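Long-range contacts in ribonucleoside-diphosphate reductase subunit beta (Bacillus halodurans C-125, PDB 2RCC), which probably serves as the small, iron-binding subunit of a class I ribonucleotide reductase, which converts ribonucleoside diphosphates to deoxyribonucleotides for DNA synthesis: residues K46-N51 with E220-Y225; N51-F56 with V120-S125; I58-D63 with S127-S132; N189-F194 with Y215-E220. All coordinates share one frame; numbering follows the deposited sequence. Where two conformers were deposited one is given.

All four contacts lie in one all-helical body of the ferritin-like superfamily, and two helices recur in them. Helix 207-237 serves contacts 1 and 4, which share Glu220; helix 106-133 serves contacts 2 and 3. Along the chain, contacts 2, 3 and 4 are nested inside the loop closed by contact 1, and the segments of contacts 2 and 3 alternate. Asn51 is common to contacts 1 and 2. Contact 2 has its centre about 13 Å from the centre of each other contact, while contacts 1 and 3 are about 24 Å apart. Asp219 hydrogen-bonds His122 and Trp53, tying contact 4 to contact 2. Contacts 1, 2 and 4 hold the probable ligands His122, Glu220 and His223, and so surround the probable iron site.

Contact 1: K46-N51 with E220-Y225; sequences KNMLAN and EQLHVY
Asn47 starts the contact from the exposed side of helix 41-50, where a polar residue suits the surface; its CB lies 4.3 Å from Leu222 CD1, at the margin of the apolar patch. Met48, a selenomethionine, carries most of this segment's share. Its CG, beside the backbone N, passes 3.9 Å from Leu222 CD1, the two side chains running alongside each other, pointing opposite ways. A bend about the CG-SE bond (chi3 86°) brings CE obliquely to the His223 ring, 3.8 Å from CD2. Methionine's long, flexible chain, here with selenium for sulfur, suits meeting both a leucine methyl and an imidazole. The Leu222 CD1 methyl, touched by Asn47, Met48 and Asn51 alike, suits a branched apolar residue facing the other helix. The two helices run nearly antiparallel, their segment axes 167° apart and 10.9 Å at closest approach, within the helical bundle of the small subunit. His223 is, by similarity, a ligand of the second iron; here its NE2 hydrogen-bonds Gln118 and its ND1 bonds Glu186, so both ring nitrogens have partners. At Asn51, the first residue to leave helical geometry, the side chain meets Leu222 tip to tip, with ND2 3.7 Å from CD1.

Contact 2: N51-F56 with V120-S125; sequences NFWTPF and VVHNQS
Trp53 holds its CG between the backbone N and the carbonyl carbon (chi1 65°), the crowded rotamer, and this carries the indole to helix 106-133. Gln124 sends CG anti to its backbone N and then bends at chi2, laying its amide beside Pro55 and Phe56. The benzo end of the indole does the touching: CZ2 lies 3.7 Å from His122 CD2, and CH2 is 3.3 Å from Ser125 OG. The indole and imidazole meet rim to rim with planes only 14° apart, neither over the other's face, whereas Val121 CG1 lies over one face of the indole. Here the loop after helix 41-50 packs on helix 106-133 of the ferritin-like bundle beside His122, a ligand of the first iron by similarity. Asp219 accepts hydrogen bonds from both His122 NE2 and Trp53 NE1, so one carboxylate oxygen ties the two rings together. Pro55, compact and rigid, fits its CG 3.2 Å from Gln124 OE1 and its CD 3.8 Å from Val121 CG1. Ser125 OG donates to Val121 O (2.7 Å) from above the carbonyl plane, which lets a small hydroxyl sit buried against Trp53 and Pro55. The Phe56 ring and the Gln124 amide are nearly parallel, their planes 15° apart, with CZ 3.2 Å from NE2, while Gln124 OE1 is hydrogen-bonded to Tyr45 of the second subunit.

Contact 3: I58-D63 with S127-S132; sequences INMSHD and SYVLSS
Met60, a selenomethionine at the N-cap position of helix 61-66, points its CB toward helix 106-133, where it lies 3.6 Å from Ser132 CB. CG, anti to the carbonyl carbon, continues between two neighbours: it is 3.6 Å from Ser132 OG and 3.7 Å from Tyr128 CE2, approaching that ring obliquely. Turns at chi2 (-70°) and chi3 (-58°) then fold the chain back past SE, so that CE ends 4.1 Å from Val129 CG1. A flexible, apolar side chain suits this course, touching three residues along one helix turn. The loop and short helix 61-66 are thereby packed on helix 106-133, a helix of the ferritin-like bundle; Val129 lies about 6 Å, side chain to side chain, from Tyr126, the active-site tyrosine by similarity. Tyr128 adds the polar link. Its CG is anti to the backbone N (chi1 -180°), carrying the ring out to Ile58, where OH donates a 2.7 Å hydrogen bond to Ile58 O in the carbonyl plane. A phenylalanine here would remove that hydroxyl and would probably leave the Ile58 carbonyl less firmly held. On the loop itself Asn59 OD1 forms an Asx turn by accepting from Ser61 N, and also takes the Ser61 hydroxyl. Ser132 OG donates to Tyr128 O, so the serine satisfies its hydroxyl within its own helix and meets Met60 through van der Waals contact.

Contact 4: N189-F194 with Y215-E220; sequences NFYSGF and YINRDE
Tyr191 lays the hydroxyl end of its ring against Asn217 and Glu220, with CE1 3.6 Å from Glu220 OE1. The contact joins the first turn of helix 191-202 to helix 207-237 within the ferritin-like bundle, close to the probable ligands of the second iron, Glu220 among them. The Glu220 carboxylate is turned 21° from the tyrosine ring and meets it tip to tip. Against Phe194 the same carboxylate stands steeply, 72° from the ring plane, with OE1 3.3 Å from CE2. Two aromatic rings thus lie beside one oxygen of a buried acid, a setting that probably restricts where the carboxylate can swing. The Asn217 side chain, reaching out with CG anti to its backbone N, comes beside the same two rings, its amide plane 80° from that of Tyr191. Tyr191 OH hydrogen-bonds the Glu186 backbone carbonyl and Gln221 NE2, which fixes the ring's polar tip; Phe194 also touches Tyr126, the active-site tyrosine by similarity. An alanine in place of Tyr191 would remove the ring and hydroxyl, with the bonds to Glu186 O and Gln221 NE2, and would probably loosen the packing around Glu220. Phe190, at the N-cap position, places its carbonyl O over one face of the Phe194 ring. A water lies between the segments, 2.8 Å from Asn189 O and 2.6 Å from Glu220 OE2.

Contact 1: K46-N51 with E220-Y225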
# COMPACT_ATOMS: atom_id res chain seq x y z
N LYS A 46 8.32 7.94 -6.98
CA LYS A 46 9.77 7.66 -7.14
C LYS A 46 10.58 8.08 -5.90
O LYS A 46 11.49 7.35 -5.49
CB LYS A 46 10.32 8.35 -8.38
CG LYS A 46 9.84 7.77 -9.69
CD LYS A 46 10.25 8.63 -10.89
CE LYS A 46 9.77 8.01 -12.20
NZ LYS A 46 10.12 8.81 -13.42
N ASN A 47 10.22 9.21 -5.29
CA ASN A 47 10.91 9.68 -4.10
C ASN A 47 10.57 8.77 -2.91
O ASN A 47 11.46 8.43 -2.14
CB ASN A 47 10.61 11.16 -3.79
CG ASN A 47 11.25 12.12 -4.80
OD1 ASN A 47 12.35 11.90 -5.29
ND2 ASN A 47 10.56 13.23 -5.05
N MSE A 48 9.32 8.35 -2.79
CA MSE A 48 8.95 7.43 -1.72
C MSE A 48 9.69 6.08 -1.83
O MSE A 48 10.19 5.56 -0.83
CB MSE A 48 7.45 7.21 -1.70
CG MSE A 48 6.70 8.43 -1.32
SE MSE A 48 4.78 8.16 -1.32
CE MSE A 48 4.57 7.50 0.40
N LEU A 49 9.76 5.54 -3.05
CA LEU A 49 10.40 4.26 -3.35
C LEU A 49 11.92 4.34 -3.11
O LEU A 49 12.52 3.38 -2.58
CB LEU A 49 10.06 3.82 -4.79
CG LEU A 49 10.50 2.41 -5.22
CD1 LEU A 49 9.67 1.38 -4.41
CD2 LEU A 49 10.37 2.23 -6.73
N ALA A 50 12.54 5.47 -3.48
CA ALA A 50 13.97 5.69 -3.21
C ALA A 50 14.31 5.74 -1.71
O ALA A 50 15.42 5.46 -1.33
CB ALA A 50 14.46 7.00 -3.89
N ASN A 51 13.37 6.17 -0.88
CA ASN A 51 13.53 6.26 0.54
C ASN A 51 13.23 4.97 1.32
O ASN A 51 13.01 5.05 2.53
CB ASN A 51 12.56 7.32 1.06
CG ASN A 51 13.00 8.73 0.78
OD1 ASN A 51 14.11 8.97 0.27
ND2 ASN A 51 12.14 9.69 1.15
N GLU A 220 6.76 11.06 6.73
CA GLU A 220 5.61 11.92 7.02
C GLU A 220 5.63 13.20 6.20
O GLU A 220 4.60 13.62 5.77
CB GLU A 220 5.52 12.27 8.47
CG GLU A 220 5.16 11.11 9.37
CD GLU A 220 4.92 11.60 10.80
OE1 GLU A 220 5.79 12.34 11.32
OE2 GLU A 220 3.88 11.22 11.37
N GLN A 221 6.80 13.75 5.90
CA GLN A 221 6.85 14.99 5.12
C GLN A 221 6.32 14.78 3.71
O GLN A 221 5.66 15.68 3.19
CB GLN A 221 8.25 15.62 5.08
CG GLN A 221 8.93 15.87 6.44
CD GLN A 221 7.99 16.39 7.51
OE1 GLN A 221 7.42 17.47 7.35
NE2 GLN A 221 7.85 15.65 8.62
N LEU A 222 6.59 13.63 3.11
CA LEU A 222 6.06 13.34 1.78
C LEU A 222 4.54 13.09 1.84
O LEU A 222 3.81 13.43 0.91
CB LEU A 222 6.83 12.21 1.12
CG LEU A 222 8.30 12.49 0.77
CD1 LEU A 222 8.98 11.24 0.15
CD2 LEU A 222 8.40 13.64 -0.20
N HIS A 223 4.08 12.51 2.94
CA HIS A 223 2.64 12.28 3.14
C HIS A 223 1.95 13.63 3.23
O HIS A 223 0.93 13.84 2.55
CB HIS A 223 2.36 11.46 4.41
CG HIS A 223 2.96 10.08 4.43
ND1 HIS A 223 2.70 9.19 5.44
CD2 HIS A 223 3.79 9.44 3.58
CE1 HIS A 223 3.37 8.07 5.24
NE2 HIS A 223 4.05 8.19 4.11
N VAL A 224 2.51 14.57 4.01
CA VAL A 224 1.95 15.94 4.11
C VAL A 224 1.95 16.63 2.74
O VAL A 224 1.01 17.30 2.40
CB VAL A 224 2.72 16.83 5.12
CG1 VAL A 224 2.22 18.27 5.07
CG2 VAL A 224 2.59 16.27 6.54
N TYR A 225 3.02 16.46 1.96
CA TYR A 225 3.09 17.01 0.61
C TYR A 225 1.92 16.46 -0.23
O TYR A 225 1.23 17.24 -0.90
CB TYR A 225 4.46 16.69 -0.01
CG TYR A 225 4.63 17.03 -1.46
CD1 TYR A 225 4.96 18.32 -1.88
CD2 TYR A 225 4.48 16.04 -2.43
CE1 TYR A 225 5.10 18.61 -3.23
CE2 TYR A 225 4.61 16.33 -3.75
CZ TYR A 225 4.93 17.60 -4.14
OH TYR A 225 5.08 17.80 -5.48

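Contact 2: N51-F56 with V120-S125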
# COMPACT_ATOMS: atom_id res chain seq x y z
N ASN A 51 13.37 6.17 -0.88
CA ASN A 51 13.53 6.26 0.54
C ASN A 51 13.23 4.97 1.32
O ASN A 51 13.01 5.05 2.53
CB ASN A 51 12.56 7.32 1.06
CG ASN A 51 13.00 8.73 0.78
OD1 ASN A 51 14.11 8.97 0.27
ND2 ASN A 51 12.14 9.69 1.15
N PHE A 52 13.17 3.80 0.67
CA PHE A 52 12.81 2.57 1.37
C PHE A 52 13.76 2.32 2.55
O PHE A 52 14.97 2.49 2.42
CB PHE A 52 12.85 1.36 0.43
CG PHE A 52 12.41 0.08 1.08
CD1 PHE A 52 11.06 -0.20 1.20
CD2 PHE A 52 13.33 -0.83 1.59
CE1 PHE A 52 10.64 -1.40 1.80
CE2 PHE A 52 12.91 -2.01 2.20
CZ PHE A 52 11.56 -2.27 2.32
N TRP A 53 13.20 1.90 3.69
CA TRP A 53 13.98 1.53 4.87
C TRP A 53 13.15 0.57 5.70
O TRP A 53 11.93 0.53 5.56
CB TRP A 53 14.39 2.78 5.72
CG TRP A 53 13.23 3.48 6.33
CD1 TRP A 53 12.47 4.43 5.74
CD2 TRP A 53 12.64 3.25 7.63
NE1 TRP A 53 11.45 4.81 6.57
CE2 TRP A 53 11.53 4.11 7.73
CE3 TRP A 53 12.95 2.41 8.71
CZ2 TRP A 53 10.75 4.17 8.86
CZ3 TRP A 53 12.15 2.49 9.86
CH2 TRP A 53 11.06 3.34 9.90
N THR A 54 13.80 -0.23 6.54
CA THR A 54 13.07 -1.05 7.49
C THR A 54 13.82 -0.97 8.80
O THR A 54 15.01 -0.69 8.83
CB THR A 54 12.90 -2.58 7.09
OG1 THR A 54 14.10 -3.30 7.38
CG2 THR A 54 12.46 -2.73 5.63
N PRO A 55 13.13 -1.21 9.91
CA PRO A 55 13.87 -1.16 11.18
C PRO A 55 14.95 -2.22 11.36
O PRO A 55 15.84 -2.04 12.17
CB PRO A 55 12.76 -1.31 12.22
CG PRO A 55 11.67 -2.00 11.51
CD PRO A 55 11.70 -1.50 10.11
N PHE A 56 14.93 -3.28 10.55
CA PHE A 56 15.89 -4.35 10.66
C PHE A 56 17.30 -3.97 10.23
O PHE A 56 18.22 -4.71 10.52
CB PHE A 56 15.39 -5.61 9.91
CG PHE A 56 14.07 -6.11 10.42
CD1 PHE A 56 13.99 -6.78 11.63
CD2 PHE A 56 12.89 -5.84 9.74
CE1 PHE A 56 12.75 -7.22 12.13
CE2 PHE A 56 11.66 -6.28 10.23
CZ PHE A 56 11.60 -6.98 11.44
N VAL A 120 2.35 0.79 8.40
CA VAL A 120 2.59 -0.55 8.93
C VAL A 120 4.03 -0.66 9.42
O VAL A 120 4.28 -1.10 10.54
CB VAL A 120 2.28 -1.68 7.91
CG1 VAL A 120 2.89 -3.00 8.37
CG2 VAL A 120 0.74 -1.84 7.69
N VAL A 121 4.97 -0.26 8.57
CA VAL A 121 6.38 -0.28 8.92
C VAL A 121 6.75 0.69 10.09
O VAL A 121 7.53 0.31 10.99
CB VAL A 121 7.29 -0.05 7.71
CG1 VAL A 121 8.76 -0.06 8.18
CG2 VAL A 121 7.06 -1.16 6.63
N HIS A 122 6.13 1.87 10.10
CA HIS A 122 6.32 2.82 11.22
C HIS A 122 5.84 2.18 12.52
O HIS A 122 6.57 2.19 13.51
CB HIS A 122 5.59 4.16 11.01
CG HIS A 122 6.04 4.93 9.80
ND1 HIS A 122 5.38 6.03 9.31
CD2 HIS A 122 7.08 4.71 8.95
CE1 HIS A 122 6.00 6.49 8.24
NE2 HIS A 122 7.05 5.71 8.01
N ASN A 123 4.66 1.60 12.52
CA ASN A 123 4.15 0.96 13.74
C ASN A 123 5.04 -0.19 14.24
O ASN A 123 5.32 -0.30 15.45
CB ASN A 123 2.72 0.50 13.57
CG ASN A 123 2.11 0.02 14.89
OD1 ASN A 123 1.89 0.81 15.84
ND2 ASN A 123 1.87 -1.27 14.98
N GLN A 124 5.52 -1.02 13.33
CA GLN A 124 6.43 -2.10 13.70
C GLN A 124 7.80 -1.59 14.23
O GLN A 124 8.43 -2.24 15.08
CB GLN A 124 6.58 -3.08 12.53
CG GLN A 124 7.52 -4.25 12.77
CD GLN A 124 8.85 -4.11 12.09
OE1 GLN A 124 8.95 -3.61 10.96
NE2 GLN A 124 9.89 -4.65 12.72
N SER A 125 8.26 -0.46 13.70
CA SER A 125 9.50 0.17 14.13
C SER A 125 9.37 0.67 15.58
O SER A 125 10.33 0.61 16.34
CB SER A 125 9.87 1.33 13.18
OG SER A 125 10.00 0.88 11.85

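Contact 3: I58-D63 with S127-S132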
# COMPACT_ATOMS: atom_id res chain seq x y z
N ILE A 58 18.67 -1.25 11.39
CA ILE A 58 19.13 -0.41 12.51
C ILE A 58 19.44 -1.26 13.75
O ILE A 58 18.57 -1.95 14.29
CB ILE A 58 18.09 0.67 12.80
CG1 ILE A 58 18.07 1.64 11.62
CG2 ILE A 58 18.42 1.40 14.11
CD1 ILE A 58 16.96 2.60 11.65
N ASN A 59 20.70 -1.22 14.19
CA ASN A 59 21.13 -2.00 15.33
C ASN A 59 20.89 -1.21 16.62
O ASN A 59 21.42 -0.11 16.76
CB ASN A 59 22.61 -2.35 15.18
CG ASN A 59 23.10 -3.36 16.22
OD1 ASN A 59 22.85 -3.23 17.42
ND2 ASN A 59 23.82 -4.36 15.76
N MSE A 60 20.17 -1.80 17.56
CA MSE A 60 19.79 -1.14 18.81
C MSE A 60 20.68 -1.42 20.04
O MSE A 60 20.35 -0.98 21.13
CB MSE A 60 18.33 -1.49 19.12
CG MSE A 60 17.30 -0.83 18.18
SE MSE A 60 17.17 1.03 18.48
CE MSE A 60 16.68 1.06 20.32
N SER A 61 21.79 -2.14 19.85
CA SER A 61 22.67 -2.53 20.96
C SER A 61 23.21 -1.40 21.77
O SER A 61 23.21 -1.50 22.99
CB SER A 61 23.88 -3.30 20.44
OG SER A 61 23.44 -4.32 19.59
N HIS A 62 23.68 -0.34 21.10
CA HIS A 62 24.28 0.80 21.79
C HIS A 62 23.19 1.56 22.53
O HIS A 62 23.38 1.93 23.67
CB HIS A 62 25.10 1.71 20.87
CG HIS A 62 25.94 2.70 21.62
ND1 HIS A 62 26.88 2.31 22.55
CD2 HIS A 62 25.97 4.05 21.59
CE1 HIS A 62 27.45 3.39 23.06
NE2 HIS A 62 26.93 4.45 22.49
N ASP A 63 22.06 1.81 21.87
CA ASP A 63 20.92 2.40 22.54
C ASP A 63 20.57 1.58 23.80
O ASP A 63 20.36 2.16 24.86
CB ASP A 63 19.68 2.49 21.61
CG ASP A 63 19.74 3.66 20.64
OD1 ASP A 63 20.82 3.99 20.12
OD2 ASP A 63 18.66 4.24 20.35
N SER A 127 7.44 -0.68 17.95
CA SER A 127 7.55 -1.93 18.72
C SER A 127 8.95 -2.44 18.80
O SER A 127 9.35 -2.96 19.81
CB SER A 127 6.68 -3.04 18.11
OG SER A 127 5.32 -2.66 18.23
N TYR A 128 9.66 -2.38 17.69
CA TYR A 128 11.05 -2.82 17.59
C TYR A 128 11.98 -2.06 18.58
O TYR A 128 12.87 -2.67 19.21
CB TYR A 128 11.49 -2.64 16.14
CG TYR A 128 12.90 -3.02 15.76
CD1 TYR A 128 13.19 -4.27 15.19
CD2 TYR A 128 13.93 -2.09 15.86
CE1 TYR A 128 14.49 -4.60 14.80
CE2 TYR A 128 15.24 -2.41 15.49
CZ TYR A 128 15.51 -3.66 14.96
OH TYR A 128 16.81 -3.95 14.55
N VAL A 129 11.80 -0.75 18.69
CA VAL A 129 12.54 0.07 19.64
C VAL A 129 12.17 -0.37 21.07
O VAL A 129 13.04 -0.69 21.88
CB VAL A 129 12.27 1.59 19.43
CG1 VAL A 129 12.84 2.43 20.59
CG2 VAL A 129 12.82 2.07 18.10
N LEU A 130 10.88 -0.43 21.38
CA LEU A 130 10.43 -0.79 22.72
C LEU A 130 10.91 -2.21 23.15
O LEU A 130 11.47 -2.38 24.24
CB LEU A 130 8.91 -0.63 22.80
CG LEU A 130 8.23 -0.71 24.16
CD1 LEU A 130 8.78 0.34 25.10
CD2 LEU A 130 6.72 -0.61 24.03
N SER A 131 10.82 -3.18 22.24
CA SER A 131 11.23 -4.55 22.53
C SER A 131 12.75 -4.73 22.62
O SER A 131 13.21 -5.73 23.16
CB SER A 131 10.64 -5.53 21.51
OG SER A 131 11.14 -5.25 20.22
N SER A 132 13.53 -3.78 22.11
CA SER A 132 15.01 -3.82 22.22
C SER A 132 15.49 -3.30 23.60
O SER A 132 16.64 -3.52 24.00
CB SER A 132 15.67 -2.95 21.14
OG SER A 132 15.27 -3.33 19.85

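Contact 4: N189-F194 with Y215-E220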
# COMPACT_ATOMS: atom_id res chain seq x y z
N ASN A 189 0.82 16.36 15.09
CA ASN A 189 0.67 15.43 16.22
C ASN A 189 1.94 14.68 16.50
O ASN A 189 2.57 14.22 15.59
CB ASN A 189 -0.45 14.41 16.00
CG ASN A 189 -1.81 15.03 16.13
OD1 ASN A 189 -1.92 16.25 16.14
ND2 ASN A 189 -2.84 14.22 16.24
N PHE A 190 2.30 14.62 17.78
CA PHE A 190 3.53 13.99 18.26
C PHE A 190 4.84 14.62 17.80
O PHE A 190 5.87 14.11 18.16
CB PHE A 190 3.53 12.46 18.03
CG PHE A 190 2.37 11.78 18.64
CD1 PHE A 190 2.15 11.85 20.01
CD2 PHE A 190 1.45 11.10 17.84
CE1 PHE A 190 1.04 11.26 20.58
CE2 PHE A 190 0.35 10.51 18.41
CZ PHE A 190 0.13 10.59 19.77
N TYR A 191 4.82 15.78 17.15
CA TYR A 191 6.07 16.46 16.81
C TYR A 191 6.85 16.86 18.06
O TYR A 191 8.05 16.89 17.97
CB TYR A 191 5.87 17.61 15.81
CG TYR A 191 5.81 17.10 14.37
CD1 TYR A 191 4.99 16.02 14.01
CD2 TYR A 191 6.55 17.71 13.35
CE1 TYR A 191 4.94 15.54 12.67
CE2 TYR A 191 6.51 17.23 12.02
CZ TYR A 191 5.70 16.15 11.69
OH TYR A 191 5.65 15.69 10.37
N SER A 192 6.18 17.14 19.21
CA SER A 192 6.87 17.37 20.50
C SER A 192 7.63 16.14 20.93
O SER A 192 8.74 16.22 21.46
CB SER A 192 5.90 17.64 21.65
OG SER A 192 5.12 18.76 21.40
N GLY A 193 6.99 14.98 20.73
CA GLY A 193 7.55 13.71 21.09
C GLY A 193 8.73 13.35 20.22
O GLY A 193 9.72 12.89 20.72
N PHE A 194 8.63 13.60 18.91
CA PHE A 194 9.79 13.38 18.04
C PHE A 194 10.95 14.25 18.46
O PHE A 194 12.08 13.79 18.53
CB PHE A 194 9.46 13.60 16.58
CG PHE A 194 8.32 12.72 16.04
CD1 PHE A 194 8.12 11.40 16.48
CD2 PHE A 194 7.46 13.23 15.08
CE1 PHE A 194 7.10 10.61 15.98
CE2 PHE A 194 6.40 12.43 14.57
CZ PHE A 194 6.23 11.12 15.02
N TYR A 215 13.68 8.78 10.02
CA TYR A 215 13.15 8.10 8.82
C TYR A 215 11.63 8.18 8.78
O TYR A 215 11.07 8.47 7.71
CB TYR A 215 13.60 6.68 8.72
CG TYR A 215 15.11 6.46 8.54
CD1 TYR A 215 15.98 7.49 8.15
CD2 TYR A 215 15.64 5.20 8.69
CE1 TYR A 215 17.35 7.23 7.97
CE2 TYR A 215 16.97 4.94 8.50
CZ TYR A 215 17.81 5.96 8.14
OH TYR A 215 19.16 5.70 7.94
N ILE A 216 10.99 7.92 9.91
CA ILE A 216 9.53 8.06 10.02
C ILE A 216 9.07 9.49 9.68
O ILE A 216 8.16 9.69 8.86
CB ILE A 216 8.99 7.67 11.41
CG1 ILE A 216 9.17 6.17 11.69
CG2 ILE A 216 7.48 8.10 11.57
CD1 ILE A 216 9.01 5.70 13.16
N ASN A 217 9.74 10.46 10.29
CA ASN A 217 9.42 11.88 10.13
C ASN A 217 9.63 12.33 8.65
O ASN A 217 8.85 13.12 8.14
CB ASN A 217 10.25 12.69 11.15
CG ASN A 217 9.64 14.03 11.57
OD1 ASN A 217 8.49 14.37 11.29
ND2 ASN A 217 10.43 14.78 12.34
N ARG A 218 10.67 11.80 7.97
CA ARG A 218 10.94 12.05 6.55
C ARG A 218 9.77 11.52 5.68
O ARG A 218 9.29 12.19 4.76
CB ARG A 218 12.25 11.40 6.10
CG ARG A 218 12.45 11.30 4.56
CD ARG A 218 13.83 10.84 4.06
NE ARG A 218 14.38 9.45 4.14
CZ ARG A 218 13.82 8.26 4.48
NH1 ARG A 218 12.53 8.06 4.85
NH2 ARG A 218 14.64 7.21 4.45
N ASP A 219 9.34 10.29 5.95
CA ASP A 219 8.17 9.73 5.26
C ASP A 219 6.95 10.62 5.50
O ASP A 219 6.17 10.88 4.58
CB ASP A 219 7.82 8.36 5.81
CG ASP A 219 8.82 7.28 5.46
OD1 ASP A 219 9.60 7.41 4.52
OD2 ASP A 219 8.74 6.22 6.10
N GLU A 220 6.76 11.06 6.73
CA GLU A 220 5.61 11.92 7.02
C GLU A 220 5.63 13.20 6.20
O GLU A 220 4.60 13.62 5.77
CB GLU A 220 5.52 12.27 8.47
CG GLU A 220 5.16 11.11 9.37
CD GLU A 220 4.92 11.60 10.80
OE1 GLU A 220 5.79 12.34 11.32
OE2 GLU A 220 3.88 11.22 11.37
O HOH W 1 2.86 12.62 13.35